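Local structure of structural polyprotein, VP2 (Israeli acute paralysis virus, 5CDD) at residues Arg47-Pro52 and Val155-Phe160; Phe68-Cys73 and Ala144-Thr149; Arg72-Val77 and Leu185-Leu190; Leu93-Tyr98 and Val132-Pro137. The protein probably serves as a structural building block of the virus capsid, this chain being the VP2 piece of the longer structural polyprotein. All blocks are in the same frame, centred on the assembly; numbering follows the deposited sequence.

Contact 1 of 4, residues Arg47-Pro52 and Val155-Phe160; sequences RSWTLP and VQLYLF
W49 lays the CE3 corner of its indole against L157, with CE3 3.7 Å from L157 CG, the two side chains running obliquely to one another. This is the antiparallel pairing of strand 47-51 with strand 155-161 at one side of the four-stranded sheet of a picornavirus-type jelly roll. On the same face of the sheet L51 CB rests 3.6 Å from V155 CG1, and L51 CD1 reaches L157 CB. Beyond them this apolar face meets I136 and M134 of strand 131-146. W49 and L157 form a hydrogen-bonded pair: W49 N gives to L157 O at 2.9 Å, and L157 N to W49 O at 2.8 Å, the latter almost straight at 175°. L51 N donates to V155 O. R47 drapes its CG over one face of the indole, towards the rim, while its guanidinium makes a salt bridge with D16. The other face of the sheet carries S48, T50, Q156 and Y158. S48 CB packs 3.4 Å from Y158 CD1. A bend at chi2 (-55°) folds Q156 CD back beside T50, and Q156 NE2, with its acceptor nearly in the amide plane, donates to T50 OG1 at 3.2 Å.

Contact 2 of 4, residues Phe68-Cys73 and Ala144-Thr149; sequences FKYLRC and AYDLVT
K69 and D146 reach across to each other obliquely and end in a salt bridge. K69 NZ lies 3.0 Å from D146 OD2, which it meets on the syn side and close to the carboxylate plane; its second bond, to D146 OD1, is weak. The bend at chi2 (62°) turns K69 CD off the line of the chain, and the extended remainder carries NZ on to D146. K69 CG lies over the centre of the Y70 ring. That ring stands steeply to the D146 carboxylate, the planes 77° apart, while Y70 CB packs on A144 CB at 3.7 Å. D146 OD1 is also gripped from its own segment: T149 N donates to it at 2.7 Å from above the carboxylate plane, an Asx motif where the chain leaves the strand. L147 spreads its two methyls between L71 and F68, with CD2 3.5 Å from L71 CB and CD1 3.8 Å from F68 CB; the L71 and L147 side chains lie obliquely to each other. Backbone bonds fix the antiparallel register: L71 N to Y145 O, Y145 N to L71 O at 2.7 Å, and L147 N to K69 O. The pairing joins strand 68-81 to the end of strand 131-146 in the second sheet of the jelly roll. On its far edge strand 68-81 is bonded to strand 188-193, L71, Y145 and L147 all pack against L56 of helix 53-57, and F68 leans on T2 and I5 of helix 2-9.

Contact 3 of 4, residues Arg72-Val77 and Leu185-Leu190; sequences RCDVQV and LSNISL
D74 and N187 bring two flat groups together. The carboxylate oxygen D74 OD2 sits over one face of the N187 amide, 3.2 Å from N187 CG, with the two planes 33° apart. The other oxygen, D74 OD1, is taken by the backbone N of Y138. A second amide, that of Q76, is met at its oxygen: S186 OG donates to Q76 OE1 at 2.7 Å, nearly along the C=O axis. S186 OG is put there by chi1 of 61°, between the backbone N and the carbonyl carbon. On the face of D74 and S186, further along, R72 CB lies 3.5 Å from S189 CB. Apolar contacts lie on the opposite face of the strand: C73 SG packs 3.8 Å from L185 CD2, a methyl that also touches V75 CG2 at 4.0 Å. The main chain binds in two places. D74 N gives to S186 O at an angle of 178° and S186 N returns to D74 O; R72 and S189 exchange a second pair. Between these the register slips by one residue, and N187, with positive phi, turns the chain through a corner. The result is a beta bulge in an antiparallel pairing, by which strand 68-81 of the jelly roll takes both strand 179-186 and strand 188-193 along one edge.

Contact 4 of 4, residues Leu93-Tyr98 and Val132-Pro137; sequences LAYSPY and VEMTIP
Y95 and I136 make the CH-pi contact: I136 CG2 sits over the centre of the tyrosine ring, 4.2 Å from the centroid and only 7° off the ring normal. The side chains run antiparallel alongside one another, with I136 CG1 3.8 Å from Y95 CD2 and I136 CD1 next to Y95 CB. Thioether packing comes from M134. Its bend at chi3 (90°) swings CE to the edge of the ring, near the plane and 4.0 Å from Y95 CD2, while SD lies 3.7 Å from L93 O and 4.2 Å from L93 CG. No hydrogen bond joins the segments. Their axes run 8.9 Å apart and only 5° from parallel, because strand 90-97 and strand 131-146 belong to the two facing sheets of the jelly-roll sandwich and meet through side chains; L157 of strand 155-161 packs on L93, Y95 and M134. Prolines pack on the tyrosine: P137 lies at about a right angle to Y95, with P137 CD 3.8 Å from Y95 OH, and P97 CG touches the ring edge in plane. Y95 OH is hydrogen-bonded to W192 NE1 of a neighbouring capsid protein chain, and that tryptophan also packs on P97 and P137.

Overall arrangement
From the N terminus, residues 47-52 open the loop that contact 1 closes at 155-160. Strand 68-81 then starts two contacts, its first half contact 2 and the next residues contact 3, with R72 and C73 shared. Residues 93-98 start contact 4, which 132-137 close first; 144-149 close contact 2, so contact 4 nests in contact 2 and contact 2 in contact 1. Contact 3 closes last, at 185-190, and crosses contact 1. Contacts 2 and 3 build one sheet, contact 1 the other. Contact 4 spans both, its strand 131-146 hydrogen-bonded to 72-77 and its strand 90-97 to 155-160. L51 and L157 also pack on V75 and V77 across the sandwich.

Contact 1 of 4, residues Arg47-Pro52 and Val155-Phe160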
loop_
_atom_site.group_PDB
_atom_site.type_symbol
_atom_site.label_atom_id
_atom_site.label_comp_id
_atom_site.label_asym_id
_atom_site.label_seq_id
_atom_site.Cartn_x
_atom_site.Cartn_y
_atom_site.Cartn_z
ATOM N N ARG C 47 26.920 -9.877 64.135
ATOM C CA ARG C 47 25.822 -10.805 64.363
ATOM C C ARG C 47 25.100 -11.040 63.043
ATOM O O ARG C 47 25.125 -10.187 62.156
ATOM C CB ARG C 47 24.846 -10.217 65.390
ATOM C CG ARG C 47 23.914 -11.233 66.035
ATOM C CD ARG C 47 24.694 -12.240 66.871
ATOM N NE ARG C 47 25.532 -11.587 67.878
ATOM C CZ ARG C 47 25.066 -10.917 68.929
ATOM N NH1 ARG C 47 23.758 -10.807 69.123
ATOM N NH2 ARG C 47 25.908 -10.352 69.785
ATOM N N SER C 48 24.467 -12.202 62.912
ATOM C CA SER C 48 23.731 -12.534 61.697
ATOM C C SER C 48 22.437 -13.248 62.048
ATOM O O SER C 48 22.336 -13.900 63.087
ATOM C CB SER C 48 24.572 -13.422 60.780
ATOM O OG SER C 48 24.852 -14.666 61.394
ATOM N N TRP C 49 21.449 -13.124 61.170
ATOM C CA TRP C 49 20.150 -13.746 61.388
ATOM C C TRP C 49 19.640 -14.408 60.118
ATOM O O TRP C 49 19.680 -13.815 59.039
ATOM C CB TRP C 49 19.144 -12.688 61.842
ATOM C CG TRP C 49 19.536 -11.992 63.103
ATOM C CD1 TRP C 49 19.297 -12.410 64.381
ATOM C CD2 TRP C 49 20.260 -10.761 63.213
ATOM N NE1 TRP C 49 19.826 -11.516 65.281
ATOM C CE2 TRP C 49 20.422 -10.493 64.592
ATOM C CE3 TRP C 49 20.788 -9.857 62.281
ATOM C CZ2 TRP C 49 21.092 -9.358 65.062
ATOM C CZ3 TRP C 49 21.454 -8.727 62.749
ATOM C CH2 TRP C 49 21.598 -8.489 64.129
ATOM N N THR C 50 19.170 -15.645 60.249
ATOM C CA THR C 50 18.624 -16.366 59.111
ATOM C C THR C 50 17.118 -16.162 59.140
ATOM O O THR C 50 16.413 -16.673 60.009
ATOM C CB THR C 50 18.947 -17.874 59.165
ATOM O OG1 THR C 50 18.300 -18.546 58.071
ATOM C CG2 THR C 50 18.499 -18.470 60.488
ATOM N N LEU C 51 16.631 -15.383 58.182
ATOM C CA LEU C 51 15.209 -15.081 58.091
ATOM C C LEU C 51 14.495 -15.952 57.067
ATOM O O LEU C 51 15.114 -16.466 56.136
ATOM C CB LEU C 51 15.033 -13.608 57.748
ATOM C CG LEU C 51 15.659 -12.671 58.775
ATOM C CD1 LEU C 51 15.757 -11.268 58.221
ATOM C CD2 LEU C 51 14.822 -12.684 60.039
ATOM N N PRO C 52 13.168 -16.103 57.208
ATOM C CA PRO C 52 12.335 -15.504 58.253
ATOM C C PRO C 52 12.164 -16.336 59.524
ATOM O O PRO C 52 11.482 -15.906 60.451
ATOM C CB PRO C 52 11.014 -15.299 57.536
ATOM C CG PRO C 52 10.910 -16.573 56.733
ATOM C CD PRO C 52 12.326 -16.692 56.149
ATOM N N VAL C 155 16.592 -15.453 53.120
ATOM C CA VAL C 155 17.415 -14.254 53.231
ATOM C C VAL C 155 18.236 -14.225 54.513
ATOM O O VAL C 155 17.767 -14.635 55.575
ATOM C CB VAL C 155 16.539 -12.979 53.144
ATOM C CG1 VAL C 155 15.522 -12.965 54.269
ATOM C CG2 VAL C 155 17.414 -11.739 53.195
ATOM N N GLN C 156 19.471 -13.745 54.400
ATOM C CA GLN C 156 20.374 -13.647 55.541
ATOM C C GLN C 156 20.618 -12.186 55.885
ATOM O O GLN C 156 20.900 -11.374 55.005
ATOM C CB GLN C 156 21.711 -14.319 55.223
ATOM C CG GLN C 156 21.599 -15.782 54.845
ATOM C CD GLN C 156 20.884 -16.593 55.901
ATOM O OE1 GLN C 156 21.282 -16.602 57.065
ATOM N NE2 GLN C 156 19.821 -17.281 55.502
ATOM N N LEU C 157 20.508 -11.852 57.166
ATOM C CA LEU C 157 20.727 -10.486 57.621
ATOM C C LEU C 157 22.069 -10.402 58.342
ATOM O O LEU C 157 22.395 -11.262 59.160
ATOM C CB LEU C 157 19.596 -10.055 58.556
ATOM C CG LEU C 157 19.625 -8.603 59.035
ATOM C CD1 LEU C 157 19.654 -7.664 57.838
ATOM C CD2 LEU C 157 18.407 -8.332 59.899
ATOM N N TYR C 158 22.842 -9.365 58.037
ATOM C CA TYR C 158 24.158 -9.187 58.644
ATOM C C TYR C 158 24.381 -7.783 59.202
ATOM O O TYR C 158 23.828 -6.804 58.698
ATOM C CB TYR C 158 25.249 -9.483 57.609
ATOM C CG TYR C 158 25.315 -10.922 57.143
ATOM C CD1 TYR C 158 25.801 -11.924 57.979
ATOM C CD2 TYR C 158 24.895 -11.280 55.861
ATOM C CE1 TYR C 158 25.870 -13.250 57.554
ATOM C CE2 TYR C 158 24.957 -12.603 55.424
ATOM C CZ TYR C 158 25.446 -13.583 56.276
ATOM O OH TYR C 158 25.512 -14.894 55.856
ATOM N N LEU C 159 25.198 -7.699 60.251
ATOM C CA LEU C 159 25.546 -6.426 60.878
ATOM C C LEU C 159 27.071 -6.324 60.860
ATOM O O LEU C 159 27.757 -6.989 61.638
ATOM C CB LEU C 159 25.032 -6.371 62.318
ATOM C CG LEU C 159 25.328 -5.075 63.080
ATOM C CD1 LEU C 159 24.717 -3.889 62.352
ATOM C CD2 LEU C 159 24.773 -5.177 64.489
ATOM N N PHE C 160 27.590 -5.493 59.961
ATOM C CA PHE C 160 29.030 -5.316 59.803
ATOM C C PHE C 160 29.548 -3.987 60.339
ATOM O O PHE C 160 28.853 -2.970 60.292
ATOM C CB PHE C 160 29.407 -5.396 58.323
ATOM C CG PHE C 160 29.081 -6.708 57.670
ATOM C CD1 PHE C 160 29.830 -7.847 57.950
ATOM C CD2 PHE C 160 28.047 -6.795 56.742
ATOM C CE1 PHE C 160 29.555 -9.056 57.311
ATOM C CE2 PHE C 160 27.764 -7.996 56.099
ATOM C CZ PHE C 160 28.520 -9.130 56.383
#

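Contact 2 of 4, residues Phe68-Cys73 and Ala144-Thr149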
loop_
_atom_site.group_PDB
_atom_site.type_symbol
_atom_site.label_atom_id
_atom_site.label_comp_id
_atom_site.label_asym_id
_atom_site.label_seq_id
_atom_site.Cartn_x
_atom_site.Cartn_y
_atom_site.Cartn_z
ATOM N N PHE C 68 -0.939 -24.008 59.795
ATOM C CA PHE C 68 -0.976 -23.264 58.543
ATOM C C PHE C 68 0.172 -23.788 57.689
ATOM O O PHE C 68 1.232 -24.128 58.213
ATOM C CB PHE C 68 -0.820 -21.767 58.793
ATOM C CG PHE C 68 -2.124 -21.045 58.938
ATOM C CD1 PHE C 68 -3.020 -20.985 57.877
ATOM C CD2 PHE C 68 -2.459 -20.422 60.135
ATOM C CE1 PHE C 68 -4.234 -20.314 58.004
ATOM C CE2 PHE C 68 -3.671 -19.748 60.272
ATOM C CZ PHE C 68 -4.559 -19.694 59.204
ATOM N N LYS C 69 -0.032 -23.850 56.379
ATOM C CA LYS C 69 0.991 -24.389 55.492
ATOM C C LYS C 69 1.929 -23.391 54.821
ATOM O O LYS C 69 3.149 -23.557 54.873
ATOM C CB LYS C 69 0.326 -25.258 54.422
ATOM C CG LYS C 69 1.294 -25.935 53.468
ATOM C CD LYS C 69 2.216 -26.886 54.202
ATOM C CE LYS C 69 3.107 -27.636 53.234
ATOM N NZ LYS C 69 3.985 -28.601 53.942
ATOM N N TYR C 70 1.374 -22.360 54.191
ATOM C CA TYR C 70 2.202 -21.384 53.488
ATOM C C TYR C 70 2.148 -19.957 54.014
ATOM O O TYR C 70 1.098 -19.465 54.425
ATOM C CB TYR C 70 1.844 -21.386 52.002
ATOM C CG TYR C 70 2.046 -22.725 51.337
ATOM C CD1 TYR C 70 3.319 -23.285 51.224
ATOM C CD2 TYR C 70 0.964 -23.442 50.830
ATOM C CE1 TYR C 70 3.510 -24.529 50.623
ATOM C CE2 TYR C 70 1.141 -24.687 50.227
ATOM C CZ TYR C 70 2.415 -25.222 50.127
ATOM O OH TYR C 70 2.594 -26.450 49.534
ATOM N N LEU C 71 3.300 -19.297 53.976
ATOM C CA LEU C 71 3.427 -17.921 54.433
ATOM C C LEU C 71 4.179 -17.090 53.404
ATOM O O LEU C 71 5.088 -17.581 52.736
ATOM C CB LEU C 71 4.180 -17.873 55.765
ATOM C CG LEU C 71 4.545 -16.483 56.296
ATOM C CD1 LEU C 71 3.283 -15.711 56.651
ATOM C CD2 LEU C 71 5.436 -16.627 57.512
ATOM N N ARG C 72 3.786 -15.828 53.281
ATOM C CA ARG C 72 4.422 -14.897 52.359
ATOM C C ARG C 72 4.501 -13.587 53.134
ATOM O O ARG C 72 3.499 -13.146 53.693
ATOM C CB ARG C 72 3.565 -14.718 51.105
ATOM C CG ARG C 72 4.256 -13.962 49.989
ATOM C CD ARG C 72 3.269 -13.528 48.920
ATOM N NE ARG C 72 3.937 -12.846 47.815
ATOM C CZ ARG C 72 4.678 -13.457 46.895
ATOM N NH1 ARG C 72 4.844 -14.774 46.941
ATOM N NH2 ARG C 72 5.260 -12.754 45.931
ATOM N N CYS C 73 5.675 -12.966 53.182
ATOM C CA CYS C 73 5.804 -11.727 53.939
ATOM C C CYS C 73 7.135 -11.005 53.777
ATOM O O CYS C 73 8.102 -11.553 53.246
ATOM C CB CYS C 73 5.611 -12.026 55.425
ATOM S SG CYS C 73 6.872 -13.161 56.078
ATOM N N ALA C 144 5.685 -19.174 48.010
ATOM C CA ALA C 144 5.453 -19.029 49.442
ATOM C C ALA C 144 6.456 -19.829 50.268
ATOM O O ALA C 144 7.150 -20.708 49.755
ATOM C CB ALA C 144 4.036 -19.458 49.787
ATOM N N TYR C 145 6.519 -19.506 51.555
ATOM C CA TYR C 145 7.416 -20.168 52.495
ATOM C C TYR C 145 6.677 -21.319 53.177
ATOM O O TYR C 145 5.580 -21.134 53.701
ATOM C CB TYR C 145 7.888 -19.150 53.541
ATOM C CG TYR C 145 8.785 -19.706 54.626
ATOM C CD1 TYR C 145 10.065 -20.176 54.333
ATOM C CD2 TYR C 145 8.357 -19.750 55.953
ATOM C CE1 TYR C 145 10.897 -20.673 55.336
ATOM C CE2 TYR C 145 9.179 -20.245 56.961
ATOM C CZ TYR C 145 10.446 -20.705 56.646
ATOM O OH TYR C 145 11.259 -21.194 57.641
ATOM N N ASP C 146 7.274 -22.507 53.163
ATOM C CA ASP C 146 6.660 -23.671 53.791
ATOM C C ASP C 146 6.867 -23.600 55.301
ATOM O O ASP C 146 7.982 -23.785 55.792
ATOM C CB ASP C 146 7.285 -24.956 53.251
ATOM C CG ASP C 146 6.478 -26.188 53.602
ATOM O OD1 ASP C 146 6.193 -26.397 54.801
ATOM O OD2 ASP C 146 6.130 -26.949 52.675
ATOM N N LEU C 147 5.790 -23.336 56.034
ATOM C CA LEU C 147 5.856 -23.226 57.485
ATOM C C LEU C 147 6.132 -24.555 58.181
ATOM O O LEU C 147 6.815 -24.598 59.199
ATOM C CB LEU C 147 4.552 -22.626 58.024
ATOM C CG LEU C 147 4.193 -21.208 57.565
ATOM C CD1 LEU C 147 2.782 -20.881 58.007
ATOM C CD2 LEU C 147 5.181 -20.203 58.132
ATOM N N VAL C 148 5.612 -25.642 57.629
ATOM C CA VAL C 148 5.800 -26.951 58.244
ATOM C C VAL C 148 7.203 -27.517 58.037
ATOM O O VAL C 148 7.765 -28.130 58.941
ATOM C CB VAL C 148 4.764 -27.968 57.710
ATOM C CG1 VAL C 148 4.913 -29.288 58.417
ATOM C CG2 VAL C 148 3.368 -27.446 57.934
ATOM N N THR C 149 7.772 -27.302 56.856
ATOM C CA THR C 149 9.105 -27.804 56.541
ATOM C C THR C 149 10.226 -26.971 57.159
ATOM O O THR C 149 11.269 -27.509 57.525
ATOM C CB THR C 149 9.303 -27.880 55.012
ATOM O OG1 THR C 149 8.592 -29.012 54.495
ATOM C CG2 THR C 149 10.776 -27.987 54.665
#

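Contact 3 of 4, residues Arg72-Val77 and Leu185-Leu190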
loop_
_atom_site.group_PDB
_atom_site.type_symbol
_atom_site.label_atom_id
_atom_site.label_comp_id
_atom_site.label_asym_id
_atom_site.label_seq_id
_atom_site.Cartn_x
_atom_site.Cartn_y
_atom_site.Cartn_z
ATOM N N ARG C 72 3.786 -15.828 53.281
ATOM C CA ARG C 72 4.422 -14.897 52.359
ATOM C C ARG C 72 4.501 -13.587 53.134
ATOM O O ARG C 72 3.499 -13.146 53.693
ATOM C CB ARG C 72 3.565 -14.718 51.105
ATOM C CG ARG C 72 4.256 -13.962 49.989
ATOM C CD ARG C 72 3.269 -13.528 48.920
ATOM N NE ARG C 72 3.937 -12.846 47.815
ATOM C CZ ARG C 72 4.678 -13.457 46.895
ATOM N NH1 ARG C 72 4.844 -14.774 46.941
ATOM N NH2 ARG C 72 5.260 -12.754 45.931
ATOM N N CYS C 73 5.675 -12.966 53.182
ATOM C CA CYS C 73 5.804 -11.727 53.939
ATOM C C CYS C 73 7.135 -11.005 53.777
ATOM O O CYS C 73 8.102 -11.553 53.246
ATOM C CB CYS C 73 5.611 -12.026 55.425
ATOM S SG CYS C 73 6.872 -13.161 56.078
ATOM N N ASP C 74 7.163 -9.761 54.249
ATOM C CA ASP C 74 8.368 -8.945 54.223
ATOM C C ASP C 74 8.819 -8.870 55.675
ATOM O O ASP C 74 7.989 -8.808 56.581
ATOM C CB ASP C 74 8.082 -7.521 53.726
ATOM C CG ASP C 74 7.444 -7.489 52.351
ATOM O OD1 ASP C 74 7.842 -8.290 51.477
ATOM O OD2 ASP C 74 6.549 -6.644 52.142
ATOM N N VAL C 75 10.126 -8.881 55.900
ATOM C CA VAL C 75 10.648 -8.801 57.255
ATOM C C VAL C 75 11.003 -7.361 57.585
ATOM O O VAL C 75 11.734 -6.701 56.848
ATOM C CB VAL C 75 11.895 -9.686 57.432
ATOM C CG1 VAL C 75 12.487 -9.479 58.818
ATOM C CG2 VAL C 75 11.521 -11.147 57.230
ATOM N N GLN C 76 10.469 -6.877 58.700
ATOM C CA GLN C 76 10.718 -5.516 59.146
ATOM C C GLN C 76 11.787 -5.547 60.233
ATOM O O GLN C 76 11.702 -6.338 61.172
ATOM C CB GLN C 76 9.432 -4.916 59.705
ATOM C CG GLN C 76 9.164 -3.493 59.264
ATOM C CD GLN C 76 8.882 -3.396 57.783
ATOM O OE1 GLN C 76 7.966 -4.041 57.270
ATOM N NE2 GLN C 76 9.666 -2.586 57.085
ATOM N N VAL C 77 12.793 -4.688 60.105
ATOM C CA VAL C 77 13.875 -4.638 61.080
ATOM C C VAL C 77 14.099 -3.230 61.614
ATOM O O VAL C 77 14.031 -2.251 60.867
ATOM C CB VAL C 77 15.202 -5.138 60.471
ATOM C CG1 VAL C 77 16.297 -5.117 61.522
ATOM C CG2 VAL C 77 15.025 -6.540 59.915
ATOM N N LEU C 185 6.789 -8.965 61.045
ATOM C CA LEU C 185 6.413 -9.185 59.655
ATOM C C LEU C 185 5.375 -8.199 59.133
ATOM O O LEU C 185 4.599 -7.626 59.898
ATOM C CB LEU C 185 5.893 -10.616 59.498
ATOM C CG LEU C 185 6.793 -11.714 60.082
ATOM C CD1 LEU C 185 6.096 -13.059 59.987
ATOM C CD2 LEU C 185 8.123 -11.747 59.346
ATOM N N SER C 186 5.384 -7.998 57.819
ATOM C CA SER C 186 4.437 -7.113 57.149
ATOM C C SER C 186 4.118 -7.757 55.801
ATOM O O SER C 186 4.858 -8.631 55.347
ATOM C CB SER C 186 5.044 -5.723 56.950
ATOM O OG SER C 186 6.198 -5.773 56.132
ATOM N N ASN C 187 3.025 -7.342 55.167
ATOM C CA ASN C 187 2.627 -7.919 53.884
ATOM C C ASN C 187 2.376 -9.407 54.039
ATOM O O ASN C 187 2.612 -10.189 53.118
ATOM C CB ASN C 187 3.719 -7.704 52.839
ATOM C CG ASN C 187 3.396 -6.580 51.898
ATOM O OD1 ASN C 187 3.166 -5.451 52.324
ATOM N ND2 ASN C 187 3.368 -6.880 50.604
ATOM N N ILE C 188 1.885 -9.784 55.211
ATOM C CA ILE C 188 1.626 -11.178 55.524
ATOM C C ILE C 188 0.527 -11.831 54.704
ATOM O O ILE C 188 -0.539 -11.255 54.484
ATOM C CB ILE C 188 1.282 -11.349 57.006
ATOM C CG1 ILE C 188 2.338 -10.648 57.861
ATOM C CG2 ILE C 188 1.210 -12.831 57.345
ATOM C CD1 ILE C 188 1.959 -10.530 59.304
ATOM N N SER C 189 0.812 -13.050 54.261
ATOM C CA SER C 189 -0.120 -13.852 53.482
ATOM C C SER C 189 -0.080 -15.245 54.116
ATOM O O SER C 189 0.926 -15.949 54.016
ATOM C CB SER C 189 0.330 -13.921 52.025
ATOM O OG SER C 189 -0.587 -14.666 51.250
ATOM N N LEU C 190 -1.168 -15.637 54.771
ATOM C CA LEU C 190 -1.241 -16.928 55.458
ATOM C C LEU C 190 -2.344 -17.806 54.867
ATOM O O LEU C 190 -3.521 -17.487 55.007
ATOM C CB LEU C 190 -1.499 -16.672 56.943
ATOM C CG LEU C 190 -1.053 -17.671 58.004
ATOM C CD1 LEU C 190 0.422 -18.016 57.851
ATOM C CD2 LEU C 190 -1.302 -17.044 59.365
#

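Contact 4 of 4, residues Leu93-Tyr98 and Val132-Pro137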
loop_
_atom_site.group_PDB
_atom_site.type_symbol
_atom_site.label_atom_id
_atom_site.label_comp_id
_atom_site.label_asym_id
_atom_site.label_seq_id
_atom_site.Cartn_x
_atom_site.Cartn_y
_atom_site.Cartn_z
ATOM N N LEU C 93 24.087 -2.351 58.138
ATOM C CA LEU C 93 23.141 -3.455 58.233
ATOM C C LEU C 93 22.656 -3.777 56.824
ATOM O O LEU C 93 21.937 -2.986 56.214
ATOM C CB LEU C 93 21.952 -3.062 59.112
ATOM C CG LEU C 93 20.892 -4.144 59.352
ATOM C CD1 LEU C 93 21.489 -5.285 60.168
ATOM C CD2 LEU C 93 19.704 -3.539 60.080
ATOM N N ALA C 94 23.054 -4.936 56.309
ATOM C CA ALA C 94 22.661 -5.343 54.966
ATOM C C ALA C 94 22.101 -6.761 54.946
ATOM O O ALA C 94 22.345 -7.542 55.865
ATOM C CB ALA C 94 23.855 -5.246 54.028
ATOM N N TYR C 95 21.349 -7.085 53.899
ATOM C CA TYR C 95 20.773 -8.418 53.764
ATOM C C TYR C 95 21.173 -9.030 52.427
ATOM O O TYR C 95 21.510 -8.313 51.483
ATOM C CB TYR C 95 19.243 -8.365 53.902
ATOM C CG TYR C 95 18.500 -7.753 52.733
ATOM C CD1 TYR C 95 18.284 -8.479 51.561
ATOM C CD2 TYR C 95 17.988 -6.458 52.810
ATOM C CE1 TYR C 95 17.573 -7.933 50.494
ATOM C CE2 TYR C 95 17.278 -5.900 51.749
ATOM C CZ TYR C 95 17.073 -6.644 50.594
ATOM O OH TYR C 95 16.367 -6.103 49.545
ATOM N N SER C 96 21.139 -10.356 52.355
ATOM C CA SER C 96 21.515 -11.069 51.142
ATOM C C SER C 96 20.626 -12.289 50.909
ATOM O O SER C 96 20.727 -13.287 51.621
ATOM C CB SER C 96 22.979 -11.508 51.240
ATOM O OG SER C 96 23.375 -12.242 50.096
ATOM N N PRO C 97 19.735 -12.220 49.906
ATOM C CA PRO C 97 18.834 -13.336 49.596
ATOM C C PRO C 97 19.595 -14.614 49.234
ATOM O O PRO C 97 20.489 -14.591 48.388
ATOM C CB PRO C 97 18.021 -12.802 48.418
ATOM C CG PRO C 97 17.987 -11.330 48.671
ATOM C CD PRO C 97 19.407 -11.043 49.083
ATOM N N TYR C 98 19.239 -15.721 49.881
ATOM C CA TYR C 98 19.876 -17.009 49.615
ATOM C C TYR C 98 21.396 -16.909 49.616
ATOM O O TYR C 98 22.066 -17.568 48.823
ATOM C CB TYR C 98 19.407 -17.548 48.262
ATOM C CG TYR C 98 17.934 -17.872 48.214
ATOM C CD1 TYR C 98 17.451 -19.083 48.708
ATOM C CD2 TYR C 98 17.016 -16.955 47.703
ATOM C CE1 TYR C 98 16.087 -19.376 48.693
ATOM C CE2 TYR C 98 15.650 -17.235 47.686
ATOM C CZ TYR C 98 15.192 -18.447 48.182
ATOM O OH TYR C 98 13.844 -18.730 48.172
ATOM N N VAL C 132 17.504 2.950 63.485
ATOM C CA VAL C 132 17.410 2.867 62.035
ATOM C C VAL C 132 16.509 1.698 61.655
ATOM O O VAL C 132 16.574 0.631 62.263
ATOM C CB VAL C 132 18.800 2.669 61.385
ATOM C CG1 VAL C 132 19.666 3.893 61.627
ATOM C CG2 VAL C 132 19.471 1.427 61.951
ATOM N N GLU C 133 15.657 1.909 60.657
ATOM C CA GLU C 133 14.747 0.866 60.202
ATOM C C GLU C 133 15.111 0.377 58.810
ATOM O O GLU C 133 15.787 1.067 58.049
ATOM C CB GLU C 133 13.304 1.375 60.202
ATOM C CG GLU C 133 12.716 1.564 61.586
ATOM C CD GLU C 133 11.261 1.982 61.542
ATOM O OE1 GLU C 133 10.978 3.093 61.045
ATOM O OE2 GLU C 133 10.402 1.197 61.999
ATOM N N MET C 134 14.646 -0.821 58.482
ATOM C CA MET C 134 14.928 -1.419 57.189
ATOM C C MET C 134 13.854 -2.446 56.850
ATOM O O MET C 134 13.335 -3.125 57.735
ATOM C CB MET C 134 16.298 -2.090 57.231
ATOM C CG MET C 134 16.712 -2.763 55.945
ATOM S SD MET C 134 18.255 -3.670 56.134
ATOM C CE MET C 134 17.631 -5.267 56.626
ATOM N N THR C 135 13.518 -2.550 55.569
ATOM C CA THR C 135 12.511 -3.507 55.125
ATOM C C THR C 135 13.149 -4.534 54.202
ATOM O O THR C 135 13.950 -4.188 53.335
ATOM C CB THR C 135 11.374 -2.819 54.345
ATOM O OG1 THR C 135 10.852 -1.728 55.112
ATOM C CG2 THR C 135 10.255 -3.810 54.062
ATOM N N ILE C 136 12.794 -5.798 54.394
ATOM C CA ILE C 136 13.326 -6.862 53.558
ATOM C C ILE C 136 12.181 -7.498 52.778
ATOM O O ILE C 136 11.471 -8.365 53.289
ATOM C CB ILE C 136 14.026 -7.939 54.403
ATOM C CG1 ILE C 136 15.193 -7.315 55.167
ATOM C CG2 ILE C 136 14.521 -9.063 53.505
ATOM C CD1 ILE C 136 15.935 -8.292 56.053
ATOM N N PRO C 137 11.984 -7.065 51.523
ATOM C CA PRO C 137 10.917 -7.595 50.671
ATOM C C PRO C 137 10.981 -9.113 50.561
ATOM O O PRO C 137 12.061 -9.698 50.626
ATOM C CB PRO C 137 11.182 -6.916 49.330
ATOM C CG PRO C 137 11.813 -5.622 49.726
ATOM C CD PRO C 137 12.775 -6.056 50.798
#